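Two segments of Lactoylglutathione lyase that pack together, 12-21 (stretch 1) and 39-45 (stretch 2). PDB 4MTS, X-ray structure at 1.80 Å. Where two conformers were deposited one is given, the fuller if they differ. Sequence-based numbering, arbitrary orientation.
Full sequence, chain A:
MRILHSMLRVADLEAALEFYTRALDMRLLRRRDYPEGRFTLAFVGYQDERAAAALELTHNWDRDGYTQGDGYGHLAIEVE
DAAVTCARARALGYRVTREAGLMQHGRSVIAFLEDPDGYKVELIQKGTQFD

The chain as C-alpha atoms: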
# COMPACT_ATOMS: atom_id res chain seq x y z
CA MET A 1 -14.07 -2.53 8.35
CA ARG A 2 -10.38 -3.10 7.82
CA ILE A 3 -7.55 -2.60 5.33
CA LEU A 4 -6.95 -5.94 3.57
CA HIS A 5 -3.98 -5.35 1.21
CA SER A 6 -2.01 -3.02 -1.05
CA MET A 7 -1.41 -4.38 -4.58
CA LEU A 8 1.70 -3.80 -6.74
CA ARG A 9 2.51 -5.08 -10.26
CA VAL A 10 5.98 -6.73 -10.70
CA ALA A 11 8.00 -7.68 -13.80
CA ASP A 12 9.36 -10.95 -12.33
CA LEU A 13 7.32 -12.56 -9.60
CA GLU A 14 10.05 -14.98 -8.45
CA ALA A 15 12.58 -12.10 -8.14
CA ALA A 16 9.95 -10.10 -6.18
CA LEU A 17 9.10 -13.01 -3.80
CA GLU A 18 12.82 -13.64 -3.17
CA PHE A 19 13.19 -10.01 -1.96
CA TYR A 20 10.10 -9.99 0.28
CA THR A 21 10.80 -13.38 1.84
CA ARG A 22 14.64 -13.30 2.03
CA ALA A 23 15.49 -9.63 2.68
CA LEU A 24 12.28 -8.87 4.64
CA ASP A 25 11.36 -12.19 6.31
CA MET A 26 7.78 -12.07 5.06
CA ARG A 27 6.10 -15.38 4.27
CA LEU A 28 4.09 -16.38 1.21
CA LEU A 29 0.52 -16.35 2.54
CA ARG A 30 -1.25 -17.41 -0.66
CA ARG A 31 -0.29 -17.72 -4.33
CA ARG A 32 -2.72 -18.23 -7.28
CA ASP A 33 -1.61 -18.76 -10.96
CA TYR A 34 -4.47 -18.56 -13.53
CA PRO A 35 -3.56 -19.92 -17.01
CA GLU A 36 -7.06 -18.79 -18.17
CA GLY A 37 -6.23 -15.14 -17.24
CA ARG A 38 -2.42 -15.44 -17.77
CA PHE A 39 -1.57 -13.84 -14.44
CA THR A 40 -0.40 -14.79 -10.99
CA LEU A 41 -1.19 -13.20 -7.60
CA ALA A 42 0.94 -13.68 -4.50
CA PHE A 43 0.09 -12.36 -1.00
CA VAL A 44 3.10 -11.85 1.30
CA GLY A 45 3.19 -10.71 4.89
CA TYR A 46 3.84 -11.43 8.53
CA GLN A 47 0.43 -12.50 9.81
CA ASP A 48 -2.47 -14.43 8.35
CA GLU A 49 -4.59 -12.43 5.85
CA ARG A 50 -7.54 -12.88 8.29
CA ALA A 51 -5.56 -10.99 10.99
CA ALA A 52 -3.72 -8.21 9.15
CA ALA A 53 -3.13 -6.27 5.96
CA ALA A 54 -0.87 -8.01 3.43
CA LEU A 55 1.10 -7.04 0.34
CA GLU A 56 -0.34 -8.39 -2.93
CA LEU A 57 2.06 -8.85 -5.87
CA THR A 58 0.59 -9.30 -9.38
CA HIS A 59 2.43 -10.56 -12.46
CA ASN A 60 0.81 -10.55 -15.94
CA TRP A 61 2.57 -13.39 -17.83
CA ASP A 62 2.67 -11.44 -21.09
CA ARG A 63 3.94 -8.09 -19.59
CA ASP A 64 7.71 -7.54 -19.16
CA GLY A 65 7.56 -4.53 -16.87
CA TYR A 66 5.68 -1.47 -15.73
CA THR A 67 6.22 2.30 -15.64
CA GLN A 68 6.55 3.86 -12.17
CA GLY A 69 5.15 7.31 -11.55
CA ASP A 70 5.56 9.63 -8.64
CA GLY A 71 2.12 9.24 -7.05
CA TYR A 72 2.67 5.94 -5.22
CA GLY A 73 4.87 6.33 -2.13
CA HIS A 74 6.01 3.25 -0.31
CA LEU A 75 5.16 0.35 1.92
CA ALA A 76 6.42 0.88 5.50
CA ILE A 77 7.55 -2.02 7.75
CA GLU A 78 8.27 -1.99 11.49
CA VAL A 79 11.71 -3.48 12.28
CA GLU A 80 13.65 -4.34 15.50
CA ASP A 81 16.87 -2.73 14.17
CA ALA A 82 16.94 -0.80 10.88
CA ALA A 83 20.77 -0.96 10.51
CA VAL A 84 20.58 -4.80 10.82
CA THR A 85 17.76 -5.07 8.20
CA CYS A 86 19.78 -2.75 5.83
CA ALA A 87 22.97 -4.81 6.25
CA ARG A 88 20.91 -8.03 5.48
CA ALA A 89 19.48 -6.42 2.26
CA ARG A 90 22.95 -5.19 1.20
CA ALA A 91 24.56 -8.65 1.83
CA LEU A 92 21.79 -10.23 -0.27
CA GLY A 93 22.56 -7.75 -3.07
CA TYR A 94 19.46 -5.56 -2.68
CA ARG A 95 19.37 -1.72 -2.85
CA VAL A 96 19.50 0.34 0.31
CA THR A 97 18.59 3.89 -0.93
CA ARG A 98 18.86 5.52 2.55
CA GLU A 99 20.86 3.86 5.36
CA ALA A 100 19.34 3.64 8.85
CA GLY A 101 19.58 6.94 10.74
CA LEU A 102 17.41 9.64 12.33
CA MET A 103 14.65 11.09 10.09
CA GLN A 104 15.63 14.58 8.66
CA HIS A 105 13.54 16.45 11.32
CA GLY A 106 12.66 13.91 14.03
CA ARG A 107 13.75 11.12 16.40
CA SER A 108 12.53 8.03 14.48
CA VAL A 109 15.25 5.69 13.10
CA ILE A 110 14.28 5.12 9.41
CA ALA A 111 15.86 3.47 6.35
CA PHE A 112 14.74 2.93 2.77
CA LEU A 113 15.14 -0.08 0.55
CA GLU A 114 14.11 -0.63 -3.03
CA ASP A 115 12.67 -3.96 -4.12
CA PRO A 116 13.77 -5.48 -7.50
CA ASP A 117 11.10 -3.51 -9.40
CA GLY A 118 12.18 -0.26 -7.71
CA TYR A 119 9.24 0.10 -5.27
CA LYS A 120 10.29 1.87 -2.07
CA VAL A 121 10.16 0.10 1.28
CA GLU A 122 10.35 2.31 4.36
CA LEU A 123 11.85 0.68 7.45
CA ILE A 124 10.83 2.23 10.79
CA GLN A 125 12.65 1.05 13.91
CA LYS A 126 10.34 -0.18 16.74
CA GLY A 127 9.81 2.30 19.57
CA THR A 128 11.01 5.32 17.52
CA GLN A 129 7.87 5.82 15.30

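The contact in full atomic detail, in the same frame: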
# COMPACT_ATOMS: atom_id res chain seq x y z
N ASP A 12 8.91 -9.58 -12.55
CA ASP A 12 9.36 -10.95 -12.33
C ASP A 12 8.89 -11.33 -10.95
O ASP A 12 9.40 -10.80 -9.97
CB ASP A 12 10.89 -10.96 -12.41
CG ASP A 12 11.55 -12.31 -12.22
OD1 ASP A 12 10.94 -13.17 -11.53
OD2 ASP A 12 12.73 -12.44 -12.58
N LEU A 13 7.91 -12.24 -10.88
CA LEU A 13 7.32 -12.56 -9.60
C LEU A 13 8.29 -13.31 -8.70
O LEU A 13 8.33 -13.06 -7.52
CB LEU A 13 5.97 -13.28 -9.76
CG LEU A 13 5.31 -13.72 -8.44
CD1 LEU A 13 4.79 -12.50 -7.63
CD2 LEU A 13 4.21 -14.67 -8.67
N GLU A 14 9.09 -14.23 -9.27
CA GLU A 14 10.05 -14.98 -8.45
C GLU A 14 11.09 -14.06 -7.88
O GLU A 14 11.40 -14.22 -6.71
CB GLU A 14 10.71 -16.15 -9.20
CG GLU A 14 9.77 -17.33 -9.36
CD GLU A 14 8.50 -16.98 -10.09
OE1 GLU A 14 8.60 -16.44 -11.22
OE2 GLU A 14 7.42 -17.09 -9.47
N ALA A 15 11.58 -13.07 -8.64
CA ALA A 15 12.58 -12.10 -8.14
C ALA A 15 11.96 -11.27 -7.00
O ALA A 15 12.59 -11.06 -5.94
CB ALA A 15 13.03 -11.17 -9.26
N ALA A 16 10.69 -10.85 -7.19
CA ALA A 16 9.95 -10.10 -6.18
C ALA A 16 9.81 -10.90 -4.88
O ALA A 16 10.19 -10.42 -3.82
CB ALA A 16 8.58 -9.69 -6.72
N LEU A 17 9.28 -12.15 -4.96
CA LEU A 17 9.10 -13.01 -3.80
C LEU A 17 10.43 -13.26 -3.06
O LEU A 17 10.45 -13.29 -1.83
CB LEU A 17 8.46 -14.37 -4.22
CG LEU A 17 6.96 -14.26 -4.62
CD1 LEU A 17 6.42 -15.60 -5.12
CD2 LEU A 17 6.09 -13.79 -3.45
N GLU A 18 11.52 -13.41 -3.80
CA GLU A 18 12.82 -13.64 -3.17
C GLU A 18 13.17 -12.43 -2.28
O GLU A 18 13.61 -12.62 -1.17
CB GLU A 18 13.90 -13.82 -4.23
CG GLU A 18 13.75 -15.11 -5.03
CD GLU A 18 13.60 -16.34 -4.16
OE1 GLU A 18 14.53 -16.63 -3.37
OE2 GLU A 18 12.52 -16.97 -4.19
N PHE A 19 12.93 -11.22 -2.78
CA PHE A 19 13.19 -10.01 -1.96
C PHE A 19 12.32 -10.00 -0.71
O PHE A 19 12.85 -9.83 0.38
CB PHE A 19 12.95 -8.74 -2.79
CG PHE A 19 13.02 -7.46 -1.99
CD1 PHE A 19 14.25 -6.85 -1.72
CD2 PHE A 19 11.87 -6.84 -1.53
CE1 PHE A 19 14.32 -5.67 -0.98
CE2 PHE A 19 11.94 -5.66 -0.78
CZ PHE A 19 13.16 -5.08 -0.51
N TYR A 20 10.97 -10.07 -0.87
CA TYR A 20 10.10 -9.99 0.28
C TYR A 20 10.31 -11.06 1.33
O TYR A 20 10.25 -10.75 2.52
CB TYR A 20 8.61 -9.83 -0.14
CG TYR A 20 8.41 -8.46 -0.76
CD1 TYR A 20 8.33 -7.32 0.04
CD2 TYR A 20 8.44 -8.29 -2.14
CE1 TYR A 20 8.21 -6.05 -0.53
CE2 TYR A 20 8.37 -7.03 -2.72
CZ TYR A 20 8.22 -5.91 -1.90
OH TYR A 20 8.11 -4.66 -2.47
N THR A 21 10.60 -12.30 0.88
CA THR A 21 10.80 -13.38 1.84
C THR A 21 12.21 -13.41 2.41
O THR A 21 12.34 -13.69 3.59
CB THR A 21 10.43 -14.77 1.26
OG1 THR A 21 11.30 -15.05 0.16
CG2 THR A 21 8.98 -14.87 0.84
N PHE A 39 -2.13 -14.67 -15.50
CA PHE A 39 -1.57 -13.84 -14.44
C PHE A 39 -1.43 -14.65 -13.20
O PHE A 39 -2.07 -15.68 -13.08
CB PHE A 39 -2.39 -12.55 -14.21
CG PHE A 39 -3.72 -12.76 -13.55
CD1 PHE A 39 -4.84 -13.13 -14.30
CD2 PHE A 39 -3.88 -12.58 -12.18
CE1 PHE A 39 -6.06 -13.36 -13.68
CE2 PHE A 39 -5.11 -12.78 -11.58
CZ PHE A 39 -6.20 -13.16 -12.33
N THR A 40 -0.62 -14.15 -12.27
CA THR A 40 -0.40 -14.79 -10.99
C THR A 40 -0.55 -13.71 -9.93
O THR A 40 -0.11 -12.58 -10.16
CB THR A 40 1.03 -15.34 -10.91
OG1 THR A 40 1.27 -16.25 -11.97
CG2 THR A 40 1.32 -16.03 -9.57
N LEU A 41 -1.10 -14.08 -8.78
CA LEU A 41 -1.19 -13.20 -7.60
C LEU A 41 -0.40 -13.86 -6.49
O LEU A 41 -0.41 -15.09 -6.36
CB LEU A 41 -2.64 -13.10 -7.08
CG LEU A 41 -3.75 -12.84 -7.99
CD1 LEU A 41 -5.03 -12.87 -7.21
CD2 LEU A 41 -3.55 -11.49 -8.71
N ALA A 42 0.25 -13.07 -5.67
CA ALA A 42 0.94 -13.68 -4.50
C ALA A 42 0.74 -12.69 -3.35
O ALA A 42 0.95 -11.49 -3.55
CB ALA A 42 2.43 -13.86 -4.79
N PHE A 43 0.31 -13.18 -2.20
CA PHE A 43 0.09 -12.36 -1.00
C PHE A 43 1.21 -12.72 -0.04
O PHE A 43 1.44 -13.90 0.28
CB PHE A 43 -1.32 -12.61 -0.41
CG PHE A 43 -2.46 -12.12 -1.29
CD1 PHE A 43 -2.94 -12.90 -2.34
CD2 PHE A 43 -3.10 -10.91 -1.02
CE1 PHE A 43 -4.00 -12.45 -3.14
CE2 PHE A 43 -4.14 -10.45 -1.84
CZ PHE A 43 -4.58 -11.22 -2.89
N VAL A 44 1.95 -11.70 0.40
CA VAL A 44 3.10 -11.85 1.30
C VAL A 44 2.87 -10.99 2.53
O VAL A 44 2.22 -9.94 2.44
CB VAL A 44 4.46 -11.54 0.62
CG1 VAL A 44 4.84 -12.65 -0.35
CG2 VAL A 44 4.44 -10.17 -0.11
N GLY A 45 3.38 -11.45 3.66
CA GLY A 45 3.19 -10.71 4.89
C GLY A 45 3.71 -11.43 6.10
O GLY A 45 4.48 -12.40 5.99

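Residues 13-21 form a helix that packs alongside the strand 39-45, the two axes running nearly parallel, 14° apart in direction and 9.4 Å apart at closest approach. The helix starts cleanly: Asp 12 occupies the N-cap, and its OD1 accepts a hydrogen bond from Ala 15 N at 3.0 Å, satisfying an amide that has no carbonyl partner in the first turn. A short carboxylate suits this position because it can fold back onto the helix start. Farther along, a wider turn of pi type appears at 19-21, where Thr 21 OG1 also donates to Leu 17 O over 2.8 Å.

No hydrogen bond joins the two segments; the contact is made by apolar groups. Alternation along the extended strand directs Thr 40, Ala 42 and Val 44 toward the helix, while Leu 41 and Phe 43 point away. The helix answers with Leu 13, Leu 17 and Tyr 20, spaced four and three residues apart so that they recur along one side.

Leu 13 spans two strand residues: its CD2 lies 3.3 Å from Thr 40 CG2, a tight approach, and its CD1 is 3.9 Å from Ala 42 CB. Threonine fits here because its methyl meets the leucine while OG1 is hydrogen-bonded elsewhere in the structure. Leu 17 leaves the helix sideways, yet its m,t rotamer brings CD2 to 3.9 Å from Ala 42 CB and 3.5 Å from Val 44 CG1. The small methyl of Ala 42 thus meets both leucines. Val 44, the most covered residue of the contact, uses both branches: CG1 meets Leu 17, and CG2 lies 4.2 Å from Tyr 20 CB. The tyrosine begins toward the strand but its end leads away, leaving its aliphatic CB as the nearest point to the valine.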